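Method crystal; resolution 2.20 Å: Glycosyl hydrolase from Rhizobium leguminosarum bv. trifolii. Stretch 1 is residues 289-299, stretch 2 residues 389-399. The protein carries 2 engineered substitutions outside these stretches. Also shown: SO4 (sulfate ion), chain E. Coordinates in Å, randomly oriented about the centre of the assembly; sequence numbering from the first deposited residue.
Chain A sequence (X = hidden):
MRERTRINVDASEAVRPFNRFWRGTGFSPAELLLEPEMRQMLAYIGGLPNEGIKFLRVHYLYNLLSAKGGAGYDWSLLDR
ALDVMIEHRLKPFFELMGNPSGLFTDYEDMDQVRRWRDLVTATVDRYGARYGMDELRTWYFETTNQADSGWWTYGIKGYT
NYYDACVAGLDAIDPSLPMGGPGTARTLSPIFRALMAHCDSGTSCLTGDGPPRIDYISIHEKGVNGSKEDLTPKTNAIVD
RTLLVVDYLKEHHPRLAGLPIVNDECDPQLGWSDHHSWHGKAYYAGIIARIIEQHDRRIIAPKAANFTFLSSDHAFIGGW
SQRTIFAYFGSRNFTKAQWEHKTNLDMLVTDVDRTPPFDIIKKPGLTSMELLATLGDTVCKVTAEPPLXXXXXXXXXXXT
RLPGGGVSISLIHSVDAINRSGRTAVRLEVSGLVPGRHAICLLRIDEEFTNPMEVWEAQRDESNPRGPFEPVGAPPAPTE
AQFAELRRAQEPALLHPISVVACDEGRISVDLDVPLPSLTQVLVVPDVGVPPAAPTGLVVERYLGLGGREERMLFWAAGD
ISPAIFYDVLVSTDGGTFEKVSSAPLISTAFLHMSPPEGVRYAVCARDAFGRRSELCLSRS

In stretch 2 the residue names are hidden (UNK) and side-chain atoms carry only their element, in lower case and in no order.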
# COMPACT_ATOMS: atom_id res chain seq x y z
N ALA A 289 10.02 1.78 4.47
CA ALA A 289 9.98 2.92 5.34
C ALA A 289 11.19 3.86 5.10
O ALA A 289 11.06 5.10 5.14
CB ALA A 289 9.87 2.50 6.79
N ARG A 290 12.35 3.27 4.84
CA ARG A 290 13.53 4.02 4.57
C ARG A 290 13.40 4.88 3.30
O ARG A 290 13.79 6.04 3.30
CB ARG A 290 14.75 3.10 4.49
CG ARG A 290 15.97 3.68 3.86
CD ARG A 290 17.14 2.78 4.13
NE ARG A 290 18.31 3.14 3.38
CZ ARG A 290 19.40 3.75 3.84
NH1 ARG A 290 19.55 4.12 5.07
NH2 ARG A 290 20.36 4.02 2.99
N ILE A 291 12.88 4.30 2.24
CA ILE A 291 12.58 5.03 1.00
C ILE A 291 11.60 6.21 1.25
O ILE A 291 11.82 7.36 0.80
CB ILE A 291 12.04 4.09 -0.04
CG1 ILE A 291 13.18 3.22 -0.59
CG2 ILE A 291 11.37 4.82 -1.19
CD1 ILE A 291 12.69 1.98 -1.30
N ILE A 292 10.56 5.93 2.01
CA ILE A 292 9.63 6.96 2.40
C ILE A 292 10.31 8.08 3.18
O ILE A 292 10.14 9.27 2.86
CB ILE A 292 8.43 6.36 3.17
CG1 ILE A 292 7.54 5.63 2.14
CG2 ILE A 292 7.70 7.44 3.97
CD1 ILE A 292 6.57 4.61 2.73
N GLU A 293 11.10 7.71 4.20
CA GLU A 293 11.71 8.74 5.01
C GLU A 293 12.69 9.61 4.20
O GLU A 293 12.78 10.83 4.42
CB GLU A 293 12.37 8.13 6.24
CG GLU A 293 12.89 9.15 7.23
CD GLU A 293 14.30 9.66 6.96
OE1 GLU A 293 15.06 9.07 6.16
OE2 GLU A 293 14.66 10.67 7.62
N GLN A 294 13.43 9.00 3.28
CA GLN A 294 14.31 9.74 2.40
C GLN A 294 13.54 10.75 1.51
O GLN A 294 14.01 11.88 1.30
CB GLN A 294 15.11 8.79 1.49
CG GLN A 294 16.19 7.99 2.20
CD GLN A 294 16.68 6.80 1.37
OE1 GLN A 294 16.09 6.40 0.39
NE2 GLN A 294 17.72 6.20 1.82
N HIS A 295 12.41 10.34 0.96
CA HIS A 295 11.60 11.28 0.20
C HIS A 295 11.10 12.43 1.09
O HIS A 295 11.11 13.59 0.67
CB HIS A 295 10.42 10.56 -0.46
CG HIS A 295 10.79 9.85 -1.71
ND1 HIS A 295 11.46 8.64 -1.69
CD2 HIS A 295 10.59 10.16 -3.02
CE1 HIS A 295 11.68 8.26 -2.94
NE2 HIS A 295 11.16 9.16 -3.76
N ASP A 296 10.66 12.12 2.30
CA ASP A 296 10.19 13.14 3.21
C ASP A 296 11.31 14.14 3.58
O ASP A 296 11.11 15.36 3.51
CB ASP A 296 9.57 12.53 4.47
CG ASP A 296 8.87 13.57 5.34
OD1 ASP A 296 7.85 14.19 4.93
OD2 ASP A 296 9.35 13.75 6.44
N ARG A 297 12.47 13.62 3.95
CA ARG A 297 13.56 14.44 4.44
C ARG A 297 14.31 15.20 3.30
O ARG A 297 14.71 16.33 3.48
CB ARG A 297 14.51 13.59 5.24
CG ARG A 297 15.79 14.31 5.70
CD ARG A 297 16.59 13.47 6.68
NE ARG A 297 16.65 12.06 6.23
CZ ARG A 297 17.48 11.56 5.32
NH1 ARG A 297 18.43 12.31 4.77
NH2 ARG A 297 17.37 10.29 4.97
N ARG A 298 14.49 14.59 2.15
CA ARG A 298 15.31 15.15 1.07
C ARG A 298 14.52 15.87 -0.01
O ARG A 298 15.10 16.67 -0.76
CB ARG A 298 16.17 14.06 0.42
CG ARG A 298 17.15 13.41 1.40
CD ARG A 298 18.09 12.36 0.75
NE ARG A 298 18.80 13.00 -0.35
CZ ARG A 298 19.24 12.42 -1.47
NH1 ARG A 298 19.13 11.13 -1.70
NH2 ARG A 298 19.77 13.17 -2.41
N ILE A 299 13.22 15.55 -0.17
CA ILE A 299 12.43 16.21 -1.19
C ILE A 299 11.37 17.15 -0.57
O ILE A 299 11.33 18.34 -0.91
CB ILE A 299 11.81 15.23 -2.20
CG1 ILE A 299 12.90 14.38 -2.87
CG2 ILE A 299 11.13 16.02 -3.32
CD1 ILE A 299 12.38 13.39 -3.90
N UNK A 389 21.72 10.33 11.74
CA UNK A 389 22.32 10.46 10.41
C UNK A 389 21.90 9.26 9.57
O UNK A 389 22.69 8.34 9.34
c UNK A 389 23.84 10.52 10.55
o UNK A 389 23.90 11.08 8.20
o UNK A 389 25.75 11.02 9.28
c UNK A 389 24.54 10.91 9.25
N UNK A 390 20.63 9.25 9.14
CA UNK A 390 20.04 8.05 8.54
C UNK A 390 20.73 7.59 7.28
O UNK A 390 20.88 6.40 7.09
c UNK A 390 19.67 10.37 9.20
c UNK A 390 18.49 9.87 8.49
c UNK A 390 18.59 8.42 8.28
N UNK A 391 21.21 8.53 6.46
CA UNK A 391 21.91 8.14 5.23
C UNK A 391 23.23 7.41 5.50
O UNK A 391 23.61 6.60 4.70
c UNK A 391 20.75 9.94 3.83
c UNK A 391 22.09 9.32 4.27
o UNK A 391 20.73 11.14 3.59
o UNK A 391 19.71 9.24 3.70
N UNK A 392 23.85 7.62 6.64
CA UNK A 392 25.08 6.92 7.04
C UNK A 392 24.82 5.69 7.89
O UNK A 392 25.41 4.68 7.63
c UNK A 392 26.01 7.83 7.85
c UNK A 392 27.43 8.67 5.97
n UNK A 392 27.04 9.00 4.74
c UNK A 392 26.52 9.06 7.10
o UNK A 392 28.48 8.06 6.19
N UNK A 393 24.02 5.76 8.94
CA UNK A 393 23.92 4.57 9.81
C UNK A 393 22.55 3.86 9.86
O UNK A 393 22.38 2.93 10.60
o UNK A 393 24.23 6.83 12.56
c UNK A 393 24.41 4.89 11.21
o UNK A 393 22.38 6.02 11.63
c UNK A 393 23.62 5.98 11.85
N UNK A 394 21.57 4.31 9.11
CA UNK A 394 20.36 3.57 9.02
C UNK A 394 19.26 3.80 10.03
O UNK A 394 18.14 3.28 9.83
N UNK A 395 19.52 4.60 11.07
CA UNK A 395 18.47 4.94 12.05
C UNK A 395 17.77 6.24 11.66
O UNK A 395 18.38 7.33 11.63
c UNK A 395 18.68 5.34 15.91
c UNK A 395 19.04 5.01 13.48
c UNK A 395 17.98 5.11 14.58
c UNK A 395 17.16 3.83 14.68
N UNK A 396 16.47 6.11 11.34
CA UNK A 396 15.65 7.21 10.85
C UNK A 396 14.34 7.27 11.62
O UNK A 396 13.91 6.30 12.30
c UNK A 396 15.39 7.04 9.34
N UNK A 397 13.72 8.43 11.57
CA UNK A 397 12.49 8.66 12.33
C UNK A 397 11.43 9.47 11.56
O UNK A 397 11.79 10.34 10.79
c UNK A 397 12.85 9.32 13.66
c UNK A 397 13.35 10.77 13.48
c UNK A 397 12.04 9.62 16.01
c UNK A 397 11.65 9.28 14.61
N UNK A 398 10.14 9.13 11.71
CA UNK A 398 9.01 9.96 11.23
C UNK A 398 8.18 10.28 12.48
O UNK A 398 7.40 9.44 12.94
c UNK A 398 8.91 8.83 8.88
c UNK A 398 8.11 7.79 8.13
c UNK A 398 8.16 9.23 10.18
c UNK A 398 9.17 10.05 8.00
N UNK A 399 8.35 11.48 13.05
CA UNK A 399 7.74 11.83 14.30
C UNK A 399 6.56 12.73 14.05
O UNK A 399 6.75 13.82 13.52
c UNK A 399 9.37 12.47 12.64
c UNK A 399 8.86 12.57 15.03
c UNK A 399 9.63 13.23 13.93
S SO4 E . 19.41 15.89 5.35
O1 SO4 E . 20.35 15.36 6.35
O2 SO4 E . 18.27 16.55 6.05
O3 SO4 E . 20.11 16.88 4.49
O4 SO4 E . 18.94 14.79 4.48
O HOH W 1 15.21 10.44 10.21
O HOH W 2 12.76 12.27 8.63
O HOH W 3 18.53 7.05 4.63

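Position 389 carries two carbons, the second bearing two oxygens, and its side chain stays clear of stretch 1. Two carbons ending in a carboxylate make Asp-389. It sits right before a helix, at the N-cap position, a site where aspartate is common.

Position 390 has three carbons closing a ring onto its own backbone N, and one ring carbon lies over a face of the Arg-297 guanidinium; this is Pro-390. Proline suits the first turn of a helix, where its N need not donate a hydrogen bond. Its CG is 3.6 Å from Arg-297 NE, while Pro-390 O accepts a weak hydrogen bond from Arg-290 NH1 at 3.3 Å.

At position 391 two carbons again end in two oxygens, and both oxygens face the Arg-297 guanidinium. The residue is Asp-391. Its carboxylate meets the guanidinium in a salt bridge: Arg-297 NH1 to Asp-391 OD2 is 2.8 Å and Arg-297 NH2 to Asp-391 OD1 is 2.9 Å.

Position 392 shows three carbons, the third carrying one oxygen and one nitrogen, pointing away from stretch 1 and poorly ordered. This is Gln-392, a polar side chain suited to an exposed place.

Position 393 has two carbons and a terminal pair of oxygens, directed away from stretch 1; it is Asp-393. Its OD1 accepts a hydrogen bond from the backbone N of position 395 at 3.2 Å, helping to fasten the turn that follows the helix.

Position 394 has no side-chain atoms and is therefore Gly-394. At its backbone angles, with phi 88°, a CB would be jammed against the carbonyl O of the residue before, so glycine fits the exit from the helix. Its CA passes 4.1 Å from Arg-290 NH1.

Position 395 bears four carbons forked at the second, marking Leu-395. It points away from stretch 1, and its apolar side chain is buried.

Position 396 has a single carbon, 3.7 Å from Glu-293 CD. This is Ala-396, whose small CB packs against the carboxylate end of the glutamate.

At position 397 four carbons fork at the first, one arm two carbons long: Ile-397. The side chain turns away, as alternation along a strand allows, but Ile-397 N donates to water 1 at 2.8 Å. Water 1 lies 2.7 Å from Glu-293 OE2; water 2 is within hydrogen-bonding reach of Glu-293 OE2 (2.7 Å) and Ile-397 O (3.1 Å).

Position 398 has four carbons forked at the second, its end carbons meeting Ile-292 and Glu-293; it is Leu-398. Its CD1 lies 4.2 Å from Ile-292 CG2 and its CD2 3.9 Å from Glu-293 CG, with CD2 also near the Asp-296 carboxylate.

Position 399 closes three carbons onto its N, without touching stretch 1: Pro-399. Its apolar ring is buried, and its phi of -103° suits a strand.

The contact thus joins Leu-398, packed on Ile-292 and the aliphatic part of Glu-293, to a charged network. Glu-293 holds Arg-297 through OE2 to NE and OE1 to NH2, with Asp-391 engaging the same guanidinium; a sulfate, probably from the crystallisation liquor, also binds Arg-297.

Stretch 2 (389-399) DPDQDGLAILP
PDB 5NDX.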